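Local structure of early 35 kDa protein (Autographa californica nucleopolyhedrovirus, 1P35) at residues Val202-Gln208 with Val292-Lys298; Phe209-Val213 with Cys265-Ile269; Phe46-Gly50 with Pro172-Ile178. The protein inhibits caspases and so blocks the apoptosis that infection triggers in the insect host cell, and also suppresses the host's antiviral RNA interference. All coordinates share one frame; numbering follows the deposited sequence.

Interaction 1 of 3, residues Val202-Gln208 with Val292-Lys298; sequences VQFDGEQ and VILNTIK
Gln-208 lays its side-chain amide against the backbone of Ile-293 and grips it twice: OE1 accepts from Ile-293 N at 2.8 Å, in the carbonyl plane and on a lone pair, while NE2 donates to Ile-293 O in a nearly straight bond (173°). The amide thus does what a neighbouring strand would do for this residue. Its reach comes from an extended side chain whose CG is anti to the backbone N (chi1 -171°).

Asp-205 helps fix the rotation of that amide, its OD2 lying in the amide plane and taking the second N-H of Gln-208 NE2. It is also the N-cap of the helix, OD1 taking Gln-208 N at 3.0 Å; both donors come from above the carboxylate plane. On the apolar side, CD2 of Leu-294 sits 3.6 Å from CB of Asp-205.

Farther along, the backbones themselves meet in a single bridge, Val-202 with Thr-296, next to which Gln-203 N donates to Asn-295 O at 2.9 Å. One water extends the join, accepting from Asn-295 N and donating to Gln-203 O. The side chain of Gln-203 crosses that of Asn-295 with the amide planes 37° apart, and its CG rests 4.0 Å from CD1 of Ile-297.

Strand 292-295 therefore has the start of helix 206-215 on one flank and strand 176-179 on the other, where Leu-294 pairs with Val-177 and Asn-295 OD1 takes Lys-176 NZ. Val-292 and Leu-294 also reach Phe-209 of the helix.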
# COMPACT_ATOMS: atom_id res chain seq x y z
N VAL A 202 6.18 -14.24 23.21
CA VAL A 202 6.05 -13.64 24.54
C VAL A 202 4.96 -14.20 25.40
O VAL A 202 3.96 -14.65 24.92
CB VAL A 202 5.86 -12.08 24.48
CG1 VAL A 202 7.19 -11.46 24.12
CG2 VAL A 202 4.76 -11.67 23.42
N GLN A 203 5.20 -14.22 26.70
CA GLN A 203 4.24 -14.71 27.66
C GLN A 203 3.21 -13.63 27.99
O GLN A 203 3.50 -12.43 27.98
CB GLN A 203 4.95 -15.13 28.95
CG GLN A 203 5.79 -16.39 28.84
CD GLN A 203 6.52 -16.68 30.15
OE1 GLN A 203 5.91 -16.64 31.23
NE2 GLN A 203 7.81 -16.99 30.06
N PHE A 204 2.01 -14.07 28.32
CA PHE A 204 0.93 -13.17 28.70
C PHE A 204 1.17 -12.61 30.09
O PHE A 204 1.66 -13.31 30.98
CB PHE A 204 -0.38 -13.95 28.71
CG PHE A 204 -1.58 -13.10 28.90
CD1 PHE A 204 -1.93 -12.14 27.94
CD2 PHE A 204 -2.41 -13.29 30.01
CE1 PHE A 204 -3.08 -11.38 28.08
CE2 PHE A 204 -3.57 -12.52 30.15
CZ PHE A 204 -3.90 -11.57 29.19
N ASP A 205 0.84 -11.33 30.28
CA ASP A 205 0.94 -10.71 31.60
C ASP A 205 -0.35 -9.91 31.79
O ASP A 205 -0.41 -8.69 31.57
CB ASP A 205 2.19 -9.82 31.72
CG ASP A 205 2.42 -9.33 33.17
OD1 ASP A 205 1.46 -9.26 33.97
OD2 ASP A 205 3.57 -8.99 33.50
N GLY A 206 -1.40 -10.63 32.18
CA GLY A 206 -2.70 -10.03 32.38
C GLY A 206 -2.67 -8.85 33.32
O GLY A 206 -3.21 -7.79 33.04
N GLU A 207 -1.98 -8.99 34.43
CA GLU A 207 -1.96 -7.89 35.35
C GLU A 207 -1.28 -6.61 34.82
O GLU A 207 -1.74 -5.50 35.09
CB GLU A 207 -1.29 -8.37 36.63
CG GLU A 207 -0.94 -7.32 37.67
CD GLU A 207 -0.29 -7.94 38.92
OE1 GLU A 207 -0.44 -9.17 39.14
OE2 GLU A 207 0.35 -7.20 39.69
N GLN A 208 -0.16 -6.76 34.10
CA GLN A 208 0.55 -5.58 33.60
C GLN A 208 -0.31 -4.92 32.54
O GLN A 208 -0.33 -3.71 32.43
CB GLN A 208 1.91 -5.97 32.96
CG GLN A 208 2.82 -4.78 32.61
CD GLN A 208 4.18 -5.22 31.99
OE1 GLN A 208 4.93 -4.40 31.45
NE2 GLN A 208 4.49 -6.51 32.10
N VAL A 292 6.49 -1.68 28.50
CA VAL A 292 5.82 -2.93 28.84
C VAL A 292 7.01 -3.88 28.83
O VAL A 292 7.80 -3.87 27.89
CB VAL A 292 4.78 -3.30 27.77
CG1 VAL A 292 4.46 -4.77 27.84
CG2 VAL A 292 3.54 -2.45 27.96
N ILE A 293 7.18 -4.67 29.88
CA ILE A 293 8.32 -5.58 29.97
C ILE A 293 7.77 -6.99 30.13
O ILE A 293 6.97 -7.24 31.06
CB ILE A 293 9.25 -5.09 31.16
CG1 ILE A 293 9.68 -3.63 30.84
CG2 ILE A 293 10.51 -5.97 31.30
CD1 ILE A 293 10.70 -2.94 31.77
N LEU A 294 8.12 -7.89 29.20
CA LEU A 294 7.61 -9.28 29.25
C LEU A 294 8.70 -10.34 29.26
O LEU A 294 9.87 -10.04 29.02
CB LEU A 294 6.71 -9.55 28.02
CG LEU A 294 5.56 -8.53 27.98
CD1 LEU A 294 5.02 -8.42 26.60
CD2 LEU A 294 4.49 -8.88 29.07
N ASN A 295 8.29 -11.58 29.53
CA ASN A 295 9.19 -12.74 29.49
C ASN A 295 8.99 -13.37 28.12
O ASN A 295 7.86 -13.43 27.61
CB ASN A 295 8.85 -13.77 30.58
CG ASN A 295 9.17 -13.27 31.99
OD1 ASN A 295 10.28 -12.83 32.25
ND2 ASN A 295 8.19 -13.34 32.88
N THR A 296 10.09 -13.81 27.50
CA THR A 296 10.05 -14.46 26.20
C THR A 296 9.72 -15.93 26.46
O THR A 296 9.71 -16.38 27.60
CB THR A 296 11.43 -14.35 25.50
OG1 THR A 296 12.46 -14.88 26.34
CG2 THR A 296 11.79 -12.92 25.27
N ILE A 297 9.42 -16.68 25.40
CA ILE A 297 9.16 -18.11 25.54
C ILE A 297 10.55 -18.76 25.77
O ILE A 297 11.53 -18.35 25.13
CB ILE A 297 8.51 -18.66 24.26
CG1 ILE A 297 7.19 -17.93 23.98
CG2 ILE A 297 8.25 -20.15 24.40
CD1 ILE A 297 6.19 -17.96 25.13
N LYS A 298 10.64 -19.75 26.67
CA LYS A 298 11.94 -20.38 27.00
C LYS A 298 12.65 -21.42 26.08
O LYS A 298 13.87 -21.30 25.83
CB LYS A 298 11.89 -21.00 28.42
CG LYS A 298 11.63 -20.04 29.61
CD LYS A 298 10.16 -19.58 29.68
CE LYS A 298 9.87 -18.78 30.95
NZ LYS A 298 10.64 -17.49 31.05
O HOH W 1 5.62 -11.98 30.08

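Interaction 2 of 3, residues Phe209-Val213 with Cys265-Ile269; sequences FEEFV and CNGFI
Phe-209 and Phe-268 lie almost parallel, their planes only 11° apart, yet the rings are slid so far past each other that they barely overlap. The centroids are 4.5 Å apart, and the closest approach puts CD2 of Phe-268 over one face of Phe-209, near its rim, 3.4 Å from CD1 of Phe-209. Each ring covers only the margin of the other's face.

The third ring is turned differently. Phe-212, one helical turn on from Phe-209, meets Phe-268 as an offset edge-to-face pair, with the edge of Phe-268 directed at the face of Phe-212 and the planes 64° apart. CB of Phe-212 joins in, 3.9 Å from CE1 of Phe-268. Val-213 completes the grip: its CG2 lies near the plane of the Phe-268 ring, at the edge, 3.6 Å from CD1 of Phe-268. Phe-268 is thus held over one face by Phe-209, along an edge by Val-213 and at its far end by Phe-212. Its CG, anti to the carbonyl carbon (chi1 -61°), sends the ring from the strand in among these helix side chains.

Beside it the chain turns a corner at Gly-267, whose CA is 3.8 Å from CG2 of Val-213. No hydrogen bond links the two segments; the contact is essentially apolar packing.

Val-292 also touches Phe-212 and Phe-268, while Leu-277, Val-279 and Leu-281 of strand 276-282 pack against Phe-209, Phe-268 and Phe-212 respectively. Together Phe-209, Phe-212 and Phe-268 make a buried aromatic cluster that packs one face of helix 206-215 on the antiparallel strands 259-271 and 276-282.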
# COMPACT_ATOMS: atom_id res chain seq x y z
N PHE A 209 -1.03 -5.73 31.77
CA PHE A 209 -1.85 -5.20 30.72
C PHE A 209 -3.10 -4.48 31.33
O PHE A 209 -3.50 -3.40 30.84
CB PHE A 209 -2.27 -6.32 29.71
CG PHE A 209 -1.10 -6.98 28.96
CD1 PHE A 209 0.13 -6.33 28.86
CD2 PHE A 209 -1.21 -8.28 28.42
CE1 PHE A 209 1.27 -6.95 28.23
CE2 PHE A 209 -0.09 -8.92 27.79
CZ PHE A 209 1.14 -8.24 27.71
N GLU A 210 -3.67 -5.03 32.40
CA GLU A 210 -4.85 -4.42 33.06
C GLU A 210 -4.48 -3.05 33.56
O GLU A 210 -5.18 -2.07 33.31
CB GLU A 210 -5.36 -5.25 34.24
CG GLU A 210 -6.01 -6.56 33.79
CD GLU A 210 -6.60 -7.35 34.94
OE1 GLU A 210 -7.49 -6.79 35.64
OE2 GLU A 210 -6.18 -8.52 35.12
N GLU A 211 -3.35 -2.99 34.25
CA GLU A 211 -2.89 -1.70 34.76
C GLU A 211 -2.73 -0.66 33.62
O GLU A 211 -3.05 0.50 33.78
CB GLU A 211 -1.53 -1.87 35.45
CG GLU A 211 -0.90 -0.50 35.82
CD GLU A 211 0.50 -0.61 36.42
OE1 GLU A 211 1.37 -1.35 35.87
OE2 GLU A 211 0.74 0.07 37.42
N PHE A 212 -2.17 -1.08 32.49
CA PHE A 212 -1.94 -0.12 31.40
C PHE A 212 -3.31 0.35 30.81
O PHE A 212 -3.55 1.55 30.66
CB PHE A 212 -1.02 -0.78 30.31
CG PHE A 212 -0.14 0.20 29.60
CD1 PHE A 212 -0.69 1.12 28.69
CD2 PHE A 212 1.22 0.24 29.86
CE1 PHE A 212 0.13 2.09 28.06
CE2 PHE A 212 2.04 1.21 29.23
CZ PHE A 212 1.49 2.13 28.33
N VAL A 213 -4.20 -0.61 30.52
CA VAL A 213 -5.50 -0.29 29.93
C VAL A 213 -6.43 0.55 30.84
O VAL A 213 -7.10 1.47 30.35
CB VAL A 213 -6.21 -1.57 29.45
CG1 VAL A 213 -7.64 -1.27 28.94
CG2 VAL A 213 -5.38 -2.20 28.30
N CYS A 265 -11.34 1.02 20.02
CA CYS A 265 -10.83 0.05 20.95
C CYS A 265 -9.30 0.12 20.99
O CYS A 265 -8.62 -0.04 19.95
CB CYS A 265 -11.27 -1.39 20.56
SG CYS A 265 -13.08 -1.62 20.53
N ASN A 266 -8.79 0.31 22.20
CA ASN A 266 -7.36 0.41 22.46
C ASN A 266 -6.97 -0.54 23.61
O ASN A 266 -7.70 -0.71 24.61
CB ASN A 266 -7.03 1.86 22.82
CG ASN A 266 -7.18 2.79 21.63
OD1 ASN A 266 -6.28 2.84 20.75
ND2 ASN A 266 -8.32 3.49 21.55
N GLY A 267 -5.81 -1.15 23.46
CA GLY A 267 -5.37 -2.09 24.47
C GLY A 267 -4.42 -3.15 23.97
O GLY A 267 -3.57 -2.90 23.12
N PHE A 268 -4.61 -4.35 24.51
CA PHE A 268 -3.78 -5.50 24.25
C PHE A 268 -4.62 -6.73 23.84
O PHE A 268 -5.62 -7.08 24.51
CB PHE A 268 -3.00 -5.86 25.55
CG PHE A 268 -2.10 -4.78 26.03
CD1 PHE A 268 -2.62 -3.60 26.56
CD2 PHE A 268 -0.71 -4.89 25.86
CE1 PHE A 268 -1.76 -2.51 26.92
CE2 PHE A 268 0.15 -3.83 26.20
CZ PHE A 268 -0.38 -2.62 26.74
N ILE A 269 -4.21 -7.36 22.75
CA ILE A 269 -4.87 -8.57 22.28
C ILE A 269 -3.76 -9.59 22.24
O ILE A 269 -2.74 -9.39 21.55
CB ILE A 269 -5.49 -8.40 20.88
CG1 ILE A 269 -6.80 -7.62 20.99
CG2 ILE A 269 -5.73 -9.79 20.24
CD1 ILE A 269 -7.37 -7.10 19.64

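Interaction 3 of 3, residues Phe46-Gly50 with Pro172-Ile178; sequences FNISG and PIGNKVI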
# COMPACT_ATOMS: atom_id res chain seq x y z
N PHE A 46 15.92 4.64 24.11
CA PHE A 46 14.94 3.84 24.82
C PHE A 46 15.57 2.54 25.28
O PHE A 46 16.61 2.09 24.75
CB PHE A 46 13.69 3.61 23.93
CG PHE A 46 13.99 2.93 22.58
CD1 PHE A 46 14.19 1.54 22.50
CD2 PHE A 46 14.04 3.68 21.39
CE1 PHE A 46 14.43 0.90 21.28
CE2 PHE A 46 14.29 3.06 20.14
CZ PHE A 46 14.48 1.65 20.09
N ASN A 47 14.94 1.95 26.27
CA ASN A 47 15.42 0.71 26.83
C ASN A 47 15.14 -0.52 25.97
O ASN A 47 14.11 -0.58 25.27
CB ASN A 47 14.79 0.52 28.22
CG ASN A 47 15.37 1.46 29.27
OD1 ASN A 47 14.64 1.99 30.13
ND2 ASN A 47 16.68 1.64 29.23
N ILE A 48 16.08 -1.45 26.00
CA ILE A 48 15.96 -2.74 25.33
C ILE A 48 16.52 -3.78 26.34
O ILE A 48 17.27 -3.41 27.24
CB ILE A 48 16.67 -2.78 23.93
CG1 ILE A 48 18.13 -2.36 24.05
CG2 ILE A 48 15.89 -1.90 22.91
CD1 ILE A 48 18.86 -2.39 22.71
N SER A 49 16.15 -5.05 26.20
CA SER A 49 16.61 -6.05 27.16
C SER A 49 18.05 -6.62 26.95
O SER A 49 18.50 -7.45 27.71
CB SER A 49 15.60 -7.19 27.20
OG SER A 49 15.49 -7.78 25.92
N GLY A 50 18.75 -6.16 25.91
CA GLY A 50 20.09 -6.66 25.68
C GLY A 50 20.94 -5.86 24.69
O GLY A 50 20.42 -5.01 23.97
N PRO A 172 18.88 -10.46 24.00
CA PRO A 172 18.13 -10.28 25.26
C PRO A 172 18.82 -10.84 26.49
O PRO A 172 19.30 -11.97 26.48
CB PRO A 172 16.81 -11.00 24.99
CG PRO A 172 16.73 -11.05 23.47
CD PRO A 172 18.13 -11.32 23.07
N ILE A 173 18.92 -10.04 27.54
CA ILE A 173 19.50 -10.60 28.75
C ILE A 173 18.30 -11.29 29.46
O ILE A 173 17.20 -10.73 29.55
CB ILE A 173 20.14 -9.51 29.67
CG1 ILE A 173 21.42 -8.89 29.05
CG2 ILE A 173 20.38 -10.10 31.02
CD1 ILE A 173 22.40 -9.88 28.28
N GLY A 174 18.50 -12.53 29.88
CA GLY A 174 17.47 -13.27 30.61
C GLY A 174 16.01 -13.45 30.24
O GLY A 174 15.16 -13.30 31.11
N ASN A 175 15.71 -13.83 29.00
CA ASN A 175 14.31 -14.04 28.57
C ASN A 175 13.35 -12.86 28.84
O ASN A 175 12.20 -13.05 29.24
CB ASN A 175 13.72 -15.31 29.21
CG ASN A 175 14.55 -16.55 28.91
OD1 ASN A 175 15.05 -16.72 27.80
ND2 ASN A 175 14.69 -17.42 29.90
N LYS A 176 13.84 -11.66 28.62
CA LYS A 176 13.05 -10.46 28.78
C LYS A 176 13.05 -9.72 27.43
O LYS A 176 14.00 -9.88 26.62
CB LYS A 176 13.70 -9.56 29.81
CG LYS A 176 13.71 -10.12 31.20
CD LYS A 176 12.34 -10.01 31.83
CE LYS A 176 12.38 -10.44 33.28
NZ LYS A 176 11.02 -10.42 33.86
N VAL A 177 11.98 -8.95 27.21
CA VAL A 177 11.78 -8.08 26.06
C VAL A 177 11.16 -6.80 26.60
O VAL A 177 10.26 -6.82 27.41
CB VAL A 177 10.73 -8.54 25.07
CG1 VAL A 177 10.88 -7.74 23.77
CG2 VAL A 177 10.80 -9.99 24.88
N ILE A 178 11.65 -5.66 26.13
CA ILE A 178 11.10 -4.40 26.56
C ILE A 178 10.44 -3.74 25.33
O ILE A 178 11.10 -3.52 24.33
CB ILE A 178 12.24 -3.54 27.09
CG1 ILE A 178 12.84 -4.22 28.31
CG2 ILE A 178 11.77 -2.13 27.40
CD1 ILE A 178 14.02 -3.47 28.96
O HOH W 2 13.93 -5.55 24.35
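Ile-178 lies mainly along the backbone of Asn-47, Ile-48 and Ser-49, touching besides only the CB atoms of Asn-47 and Ser-49. Its CD1 comes to 3.6 Å from the carbonyl carbon of Ile-48, and its CG2 to 3.5 Å from Asn-47 O. The two branches separate at CB, CG1 being anti to the carbonyl carbon and CG2 anti to the backbone N (chi1 -63°), which spreads the side chain along the end of strand 42-48.

Ser-49 supplies the polar half of the contact. OG donates to Lys-176 O at 2.7 Å, approaching from above the carbonyl plane, 50° out of it. For this it sits between its own backbone N and carbonyl carbon (chi1 60°). CB follows the hydroxyl, so the serine rests on the Lys-176 carbonyl, and OG also lies 3.6 Å from CB of Pro-172.

In the other direction, Ser-49 O accepts from Ile-173 N at 2.6 Å, again with the donor well above the carbonyl plane. The serine consequently binds both ends of the turn 173-176, one with its hydroxyl and the other with its carbonyl; Gly-174 and Asn-175, both at positive phi, form the corner. Gly-50 fits closely beside Pro-172, the two CA atoms 4.1 Å apart.

Between the segments the backbones are bridged by a water that accepts from Ser-49 N and from Ile-178 N, each at 2.9 Å; no direct strand pairing forms here.

Around the contact, Asn-47 turns its ND2 to the carbonyls of Leu-140 and Tyr-148, and Ser-49 and Val-177 both touch Tyr-170. What results is a water-bridged edge between the end of strand 42-48 and the tight turn 173-176 that leads into strand 176-179.

Interaction 3 closes first along the chain; interaction 1 then opens and encloses interaction 2, whose two segments both fall between 208 and 292. Interactions 1 and 2 share helix 206-215, with centres about 13 Å apart, and meet directly where the ring of Phe-204 packs on that of Phe-209. Interactions 1 and 3, about 12 Å apart between centres, are joined through the antiparallel pair 292-295 and 176-179. Interactions 2 and 3 do not touch, their nearest atoms being about 9 Å apart. Strand 292-295 near the C-terminus thus lies between them, tying helix 206-215 and its aromatic cluster to the 173-176 turn and the end of strand 42-48.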